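Local coordinates for metallopeptidase containing co-catalytic metalloactive site (Shewanella denitrificans OS217, PDB 3B2Y), which is probably a zinc-dependent metallocarboxypeptidase of the M14 family, cleaving residues from peptide C-termini, and carries a nickel ion in this crystal, at residues Glu78-Pro83 with Glu251-Arg256; Ser10-Ser15 with Gln21-Asp26. All blocks are in the same frame, centred on the assembly; numbering follows the deposited sequence. Where two conformers were deposited one is given.

Contact 1 of 2, residues Glu78-Pro83 with Glu251-Arg256; sequences EEAAGP and EDFDRR. With NI (nickel (II) ion), chain C.
A81 meets R256 where the N-terminal ends of helices 81-92 and 253-271 come together, the CA atoms of A81 and R256 5.7 Å apart. The methyl of A81 points toward the opposing segment, and its CB packs against R256 CB at 3.5 Å. F253 fills the space alongside: its ring presents CE1 to the backbone of the other segment, 3.6 Å from A81 N, while A80 C sits at the ring edge and A80 CB completes the apolar seam. R256 bends back past the start of its helix, toward the E251 carbonyl, because CG stands anti to the carbonyl carbon (chi1 -79°) and the chain then bends at chi2 and chi3. F253 CD1 lies 3.3 Å above one face of the R256 guanidinium, offset toward its rim. R256 NH1 donates to E251 O at 2.9 Å, with the acceptor almost exactly in the guanidinium plane, and NE forms a salt bridge with E171. The same helix start is capped by D252, whose OD2 accepts from R255 N. On the opposite side of segment 78-83, E79 grips the nickel ion with both carboxylate oxygens, OE1 at 2.1 Å and OE2 at 2.2 Å. H76, H170 and two waters complete the site, with H76 and E79 forming the HxxE signature of the M14 family. E171, next to H170, links these parts, since its carboxylate takes both R256 NE and A81 N while its backbone N donates to E79 OE1. This is consistent with a second-shell role for E171, which R256 probably helps to hold in place.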
# COMPACT_ATOMS: atom_id res chain seq x y z
N GLU A 78 -6.86 -7.20 7.58
CA GLU A 78 -7.66 -6.31 8.43
C GLU A 78 -7.49 -4.83 8.00
O GLU A 78 -8.22 -3.97 8.47
CB GLU A 78 -7.34 -6.52 9.92
CG GLU A 78 -6.20 -5.77 10.59
CD GLU A 78 -4.84 -6.29 10.22
OE1 GLU A 78 -4.76 -6.90 9.14
OE2 GLU A 78 -3.85 -6.06 10.97
N GLU A 79 -6.50 -4.56 7.14
CA GLU A 79 -6.16 -3.19 6.71
C GLU A 79 -6.85 -2.81 5.40
O GLU A 79 -6.22 -2.40 4.45
CB GLU A 79 -4.63 -3.08 6.61
CG GLU A 79 -4.01 -3.32 7.99
CD GLU A 79 -2.47 -3.31 8.03
OE1 GLU A 79 -1.86 -2.92 7.02
OE2 GLU A 79 -1.91 -3.79 9.08
N ALA A 80 -8.17 -2.99 5.37
CA ALA A 80 -8.97 -2.98 4.13
C ALA A 80 -9.10 -1.60 3.44
O ALA A 80 -9.35 -1.51 2.21
CB ALA A 80 -10.37 -3.61 4.38
N ALA A 81 -8.88 -0.53 4.19
CA ALA A 81 -8.89 0.82 3.62
C ALA A 81 -7.81 1.07 2.58
O ALA A 81 -7.93 1.98 1.75
CB ALA A 81 -8.78 1.94 4.74
N GLY A 82 -6.74 0.29 2.62
CA GLY A 82 -5.72 0.39 1.59
C GLY A 82 -6.21 0.02 0.18
O GLY A 82 -6.22 0.84 -0.73
N PRO A 83 -6.59 -1.25 -0.02
CA PRO A 83 -7.01 -1.66 -1.36
C PRO A 83 -8.23 -0.85 -1.83
O PRO A 83 -8.26 -0.41 -2.99
CB PRO A 83 -7.29 -3.14 -1.20
CG PRO A 83 -6.51 -3.51 -0.01
CD PRO A 83 -6.63 -2.38 0.91
N GLU A 251 -11.12 4.56 13.25
CA GLU A 251 -11.80 5.69 12.68
C GLU A 251 -12.73 5.26 11.54
O GLU A 251 -12.82 4.07 11.23
CB GLU A 251 -10.76 6.75 12.24
CG GLU A 251 -10.41 7.73 13.37
CD GLU A 251 -11.54 8.74 13.67
OE1 GLU A 251 -12.64 8.33 14.09
OE2 GLU A 251 -11.34 9.97 13.47
N ASP A 252 -13.49 6.22 11.00
CA ASP A 252 -14.50 5.96 9.98
C ASP A 252 -13.88 5.39 8.68
O ASP A 252 -12.94 5.95 8.14
CB ASP A 252 -15.30 7.25 9.70
CG ASP A 252 -16.29 7.09 8.55
OD1 ASP A 252 -17.42 6.61 8.79
OD2 ASP A 252 -15.94 7.43 7.39
N PHE A 253 -14.44 4.29 8.20
CA PHE A 253 -13.87 3.56 7.09
C PHE A 253 -13.77 4.42 5.86
O PHE A 253 -12.74 4.47 5.24
CB PHE A 253 -14.70 2.29 6.78
CG PHE A 253 -14.08 1.42 5.73
CD1 PHE A 253 -12.95 0.67 6.02
CD2 PHE A 253 -14.56 1.42 4.43
CE1 PHE A 253 -12.36 -0.11 5.06
CE2 PHE A 253 -13.96 0.63 3.45
CZ PHE A 253 -12.86 -0.12 3.76
N ASP A 254 -14.84 5.11 5.52
CA ASP A 254 -14.82 5.91 4.30
C ASP A 254 -13.84 7.10 4.38
O ASP A 254 -13.21 7.45 3.39
CB ASP A 254 -16.25 6.30 3.90
CG ASP A 254 -17.02 5.12 3.23
OD1 ASP A 254 -16.37 4.19 2.67
OD2 ASP A 254 -18.28 5.13 3.28
N ARG A 255 -13.66 7.64 5.57
CA ARG A 255 -12.60 8.62 5.77
C ARG A 255 -11.20 7.99 5.60
O ARG A 255 -10.25 8.67 5.18
CB ARG A 255 -12.70 9.22 7.17
CG ARG A 255 -12.04 10.55 7.34
CD ARG A 255 -12.61 11.32 8.53
NE ARG A 255 -11.90 12.59 8.69
CZ ARG A 255 -12.11 13.67 7.94
NH1 ARG A 255 -13.03 13.66 6.97
NH2 ARG A 255 -11.40 14.77 8.15
N ARG A 256 -11.05 6.73 5.97
CA ARG A 256 -9.75 6.07 5.80
C ARG A 256 -9.47 5.82 4.35
O ARG A 256 -8.36 6.02 3.93
CB ARG A 256 -9.69 4.73 6.56
CG ARG A 256 -9.42 4.92 8.09
CD ARG A 256 -10.26 3.98 8.92
NE ARG A 256 -10.03 2.60 8.54
CZ ARG A 256 -10.81 1.58 8.89
NH1 ARG A 256 -11.85 1.79 9.68
NH2 ARG A 256 -10.61 0.37 8.42
NI NI C . -0.06 -3.49 7.92
O HOH W 1 0.04 -1.87 9.56
O HOH W 2 1.31 -3.58 9.11

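Contact 2 of 2, residues Ser10-Ser15 with Gln21-Asp26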
# COMPACT_ATOMS: atom_id res chain seq x y z
N SER A 10 -10.58 -11.01 13.22
CA SER A 10 -11.21 -10.42 12.01
C SER A 10 -11.90 -9.10 12.28
O SER A 10 -12.52 -8.92 13.34
CB SER A 10 -12.23 -11.39 11.44
OG SER A 10 -11.62 -12.55 10.93
N PHE A 11 -11.77 -8.17 11.32
CA PHE A 11 -12.34 -6.82 11.39
C PHE A 11 -12.99 -6.54 10.06
O PHE A 11 -12.37 -6.79 9.01
CB PHE A 11 -11.25 -5.77 11.60
CG PHE A 11 -10.48 -5.93 12.86
CD1 PHE A 11 -9.42 -6.80 12.92
CD2 PHE A 11 -10.85 -5.24 14.00
CE1 PHE A 11 -8.69 -6.95 14.10
CE2 PHE A 11 -10.14 -5.37 15.16
CZ PHE A 11 -9.05 -6.25 15.21
N VAL A 12 -14.21 -5.98 10.10
CA VAL A 12 -14.98 -5.64 8.90
C VAL A 12 -15.74 -4.28 9.09
O VAL A 12 -16.20 -3.98 10.19
CB VAL A 12 -15.98 -6.76 8.60
CG1 VAL A 12 -16.96 -6.38 7.56
CG2 VAL A 12 -15.22 -8.07 8.18
N TRP A 13 -15.94 -3.55 7.99
CA TRP A 13 -16.63 -2.24 7.98
C TRP A 13 -17.60 -2.18 6.79
O TRP A 13 -17.47 -2.94 5.85
CB TRP A 13 -15.60 -1.09 7.90
CG TRP A 13 -14.66 -1.06 9.06
CD1 TRP A 13 -14.85 -0.40 10.26
CD2 TRP A 13 -13.40 -1.75 9.17
NE1 TRP A 13 -13.78 -0.64 11.09
CE2 TRP A 13 -12.89 -1.48 10.47
CE3 TRP A 13 -12.65 -2.57 8.30
CZ2 TRP A 13 -11.63 -1.95 10.89
CZ3 TRP A 13 -11.41 -3.05 8.73
CH2 TRP A 13 -10.91 -2.73 10.01
N GLN A 14 -18.61 -1.30 6.88
CA GLN A 14 -19.42 -0.96 5.71
C GLN A 14 -18.82 0.25 5.03
O GLN A 14 -18.29 1.15 5.69
CB GLN A 14 -20.88 -0.68 6.08
CG GLN A 14 -21.58 -1.83 6.78
CD GLN A 14 -21.31 -3.19 6.13
OE1 GLN A 14 -21.25 -3.33 4.88
NE2 GLN A 14 -21.15 -4.21 6.97
N SER A 15 -18.85 0.23 3.71
CA SER A 15 -18.47 1.40 2.92
C SER A 15 -19.70 1.99 2.28
O SER A 15 -20.43 1.29 1.60
CB SER A 15 -17.51 1.00 1.81
OG SER A 15 -17.17 2.15 1.02
N GLN A 21 -19.58 -4.23 1.98
CA GLN A 21 -18.71 -4.51 3.08
C GLN A 21 -17.26 -4.55 2.65
O GLN A 21 -16.91 -4.90 1.48
CB GLN A 21 -19.08 -5.86 3.69
CG GLN A 21 -18.63 -6.01 5.12
CD GLN A 21 -19.53 -7.05 5.88
OE1 GLN A 21 -20.41 -6.66 6.62
NE2 GLN A 21 -19.28 -8.34 5.67
N SER A 22 -16.39 -4.24 3.60
CA SER A 22 -15.00 -4.13 3.33
C SER A 22 -14.29 -5.39 2.86
O SER A 22 -13.22 -5.29 2.30
CB SER A 22 -14.28 -3.51 4.54
OG SER A 22 -14.41 -4.25 5.70
N ASN A 23 -14.83 -6.56 3.18
CA ASN A 23 -14.24 -7.84 2.80
C ASN A 23 -14.93 -8.47 1.60
O ASN A 23 -14.75 -9.67 1.35
CB ASN A 23 -14.17 -8.82 3.99
CG ASN A 23 -15.52 -9.30 4.40
OD1 ASN A 23 -16.51 -8.59 4.19
ND2 ASN A 23 -15.60 -10.50 5.00
N ASP A 24 -15.67 -7.64 0.85
CA ASP A 24 -16.43 -8.14 -0.31
C ASP A 24 -15.43 -8.18 -1.48
O ASP A 24 -15.31 -7.26 -2.31
CB ASP A 24 -17.65 -7.29 -0.59
CG ASP A 24 -18.51 -7.84 -1.66
OD1 ASP A 24 -18.05 -8.78 -2.36
OD2 ASP A 24 -19.67 -7.37 -1.77
N ILE A 25 -14.70 -9.28 -1.51
CA ILE A 25 -13.56 -9.39 -2.45
C ILE A 25 -14.03 -9.52 -3.91
O ILE A 25 -13.39 -9.01 -4.83
CB ILE A 25 -12.64 -10.58 -2.02
CG1 ILE A 25 -11.34 -10.57 -2.80
CG2 ILE A 25 -13.32 -11.90 -2.18
CD1 ILE A 25 -10.21 -11.45 -2.15
N ASP A 26 -15.21 -10.11 -4.14
CA ASP A 26 -15.72 -10.21 -5.50
C ASP A 26 -16.09 -8.83 -6.05
O ASP A 26 -15.78 -8.52 -7.18
CB ASP A 26 -16.94 -11.14 -5.56
CG ASP A 26 -16.56 -12.63 -5.33
OD1 ASP A 26 -15.43 -13.05 -5.68
OD2 ASP A 26 -17.42 -13.38 -4.83
O HOH W 3 -12.37 -5.99 6.35
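S22 OG is gripped by two partners: W13 N donates to it at 2.8 Å, and a water that donates to F11 O lies 2.8 Å from S22 OG. The setting is a small antiparallel beta-hairpin of strands 14-15 and 20-21, in which Q14 and Q21 form a non-hydrogen-bonded pair. Just beyond that pair the backbone bond from S22 N to W13 O, also 2.8 Å, continues the link, so that one serine answers both the N-H and the carbonyl of W13. With chi1 at 60°, S22 OG lies between its own backbone N and carbonyl carbon, which turns it back onto the W13 peptide. It also lies 3.6 Å from W13 CE3, at the edge of the indole. Beginning at Q21, the last residue of its strand, a type I turn runs to D24 and is closed by D24 N on Q21 O, and D24 N-caps helix 25-39. The extended side chain of Q21 works at both ends of its amide. Q21 NE2 donates to N23 OD1 at 3.2 Å. Q21 OE1 accepts from Q14 NE2 on a lone pair, at 2.6 Å in the conformer described, a less certain bond because Q14 was modelled in two. Were Q21 an alanine, N23 OD1 would probably lose this amide donor and, in the conformer described, Q14 its acceptor. N23 keeps its stronger tie elsewhere, through ND2 to the carbonyl of K115. V12 CG2 lies over the flat face of the N23 amide, 4.0 Å from N23 CG.

Burial separates the two neighbours, whose centres lie about 10 Å apart. Contact 1 is buried and joins two helix ends distant in sequence, with no hydrogen bond between its segments: small methyls and a ring do the packing, and the buried charge is paired with E171 close to the metal. Contact 2, nearer the surface, closes a short local hairpin through backbone, serine hydroxyl and amide hydrogen bonds, with one water. The seam between them is continuous. W13 CB packs on F253 CG, the indole makes a cation-pi interaction with R256, and S15 OG lies 2.7 Å from D254 OD1, a probable hydrogen bond. Segment 10-15 thus packs on the N-terminal start of helix 253-271.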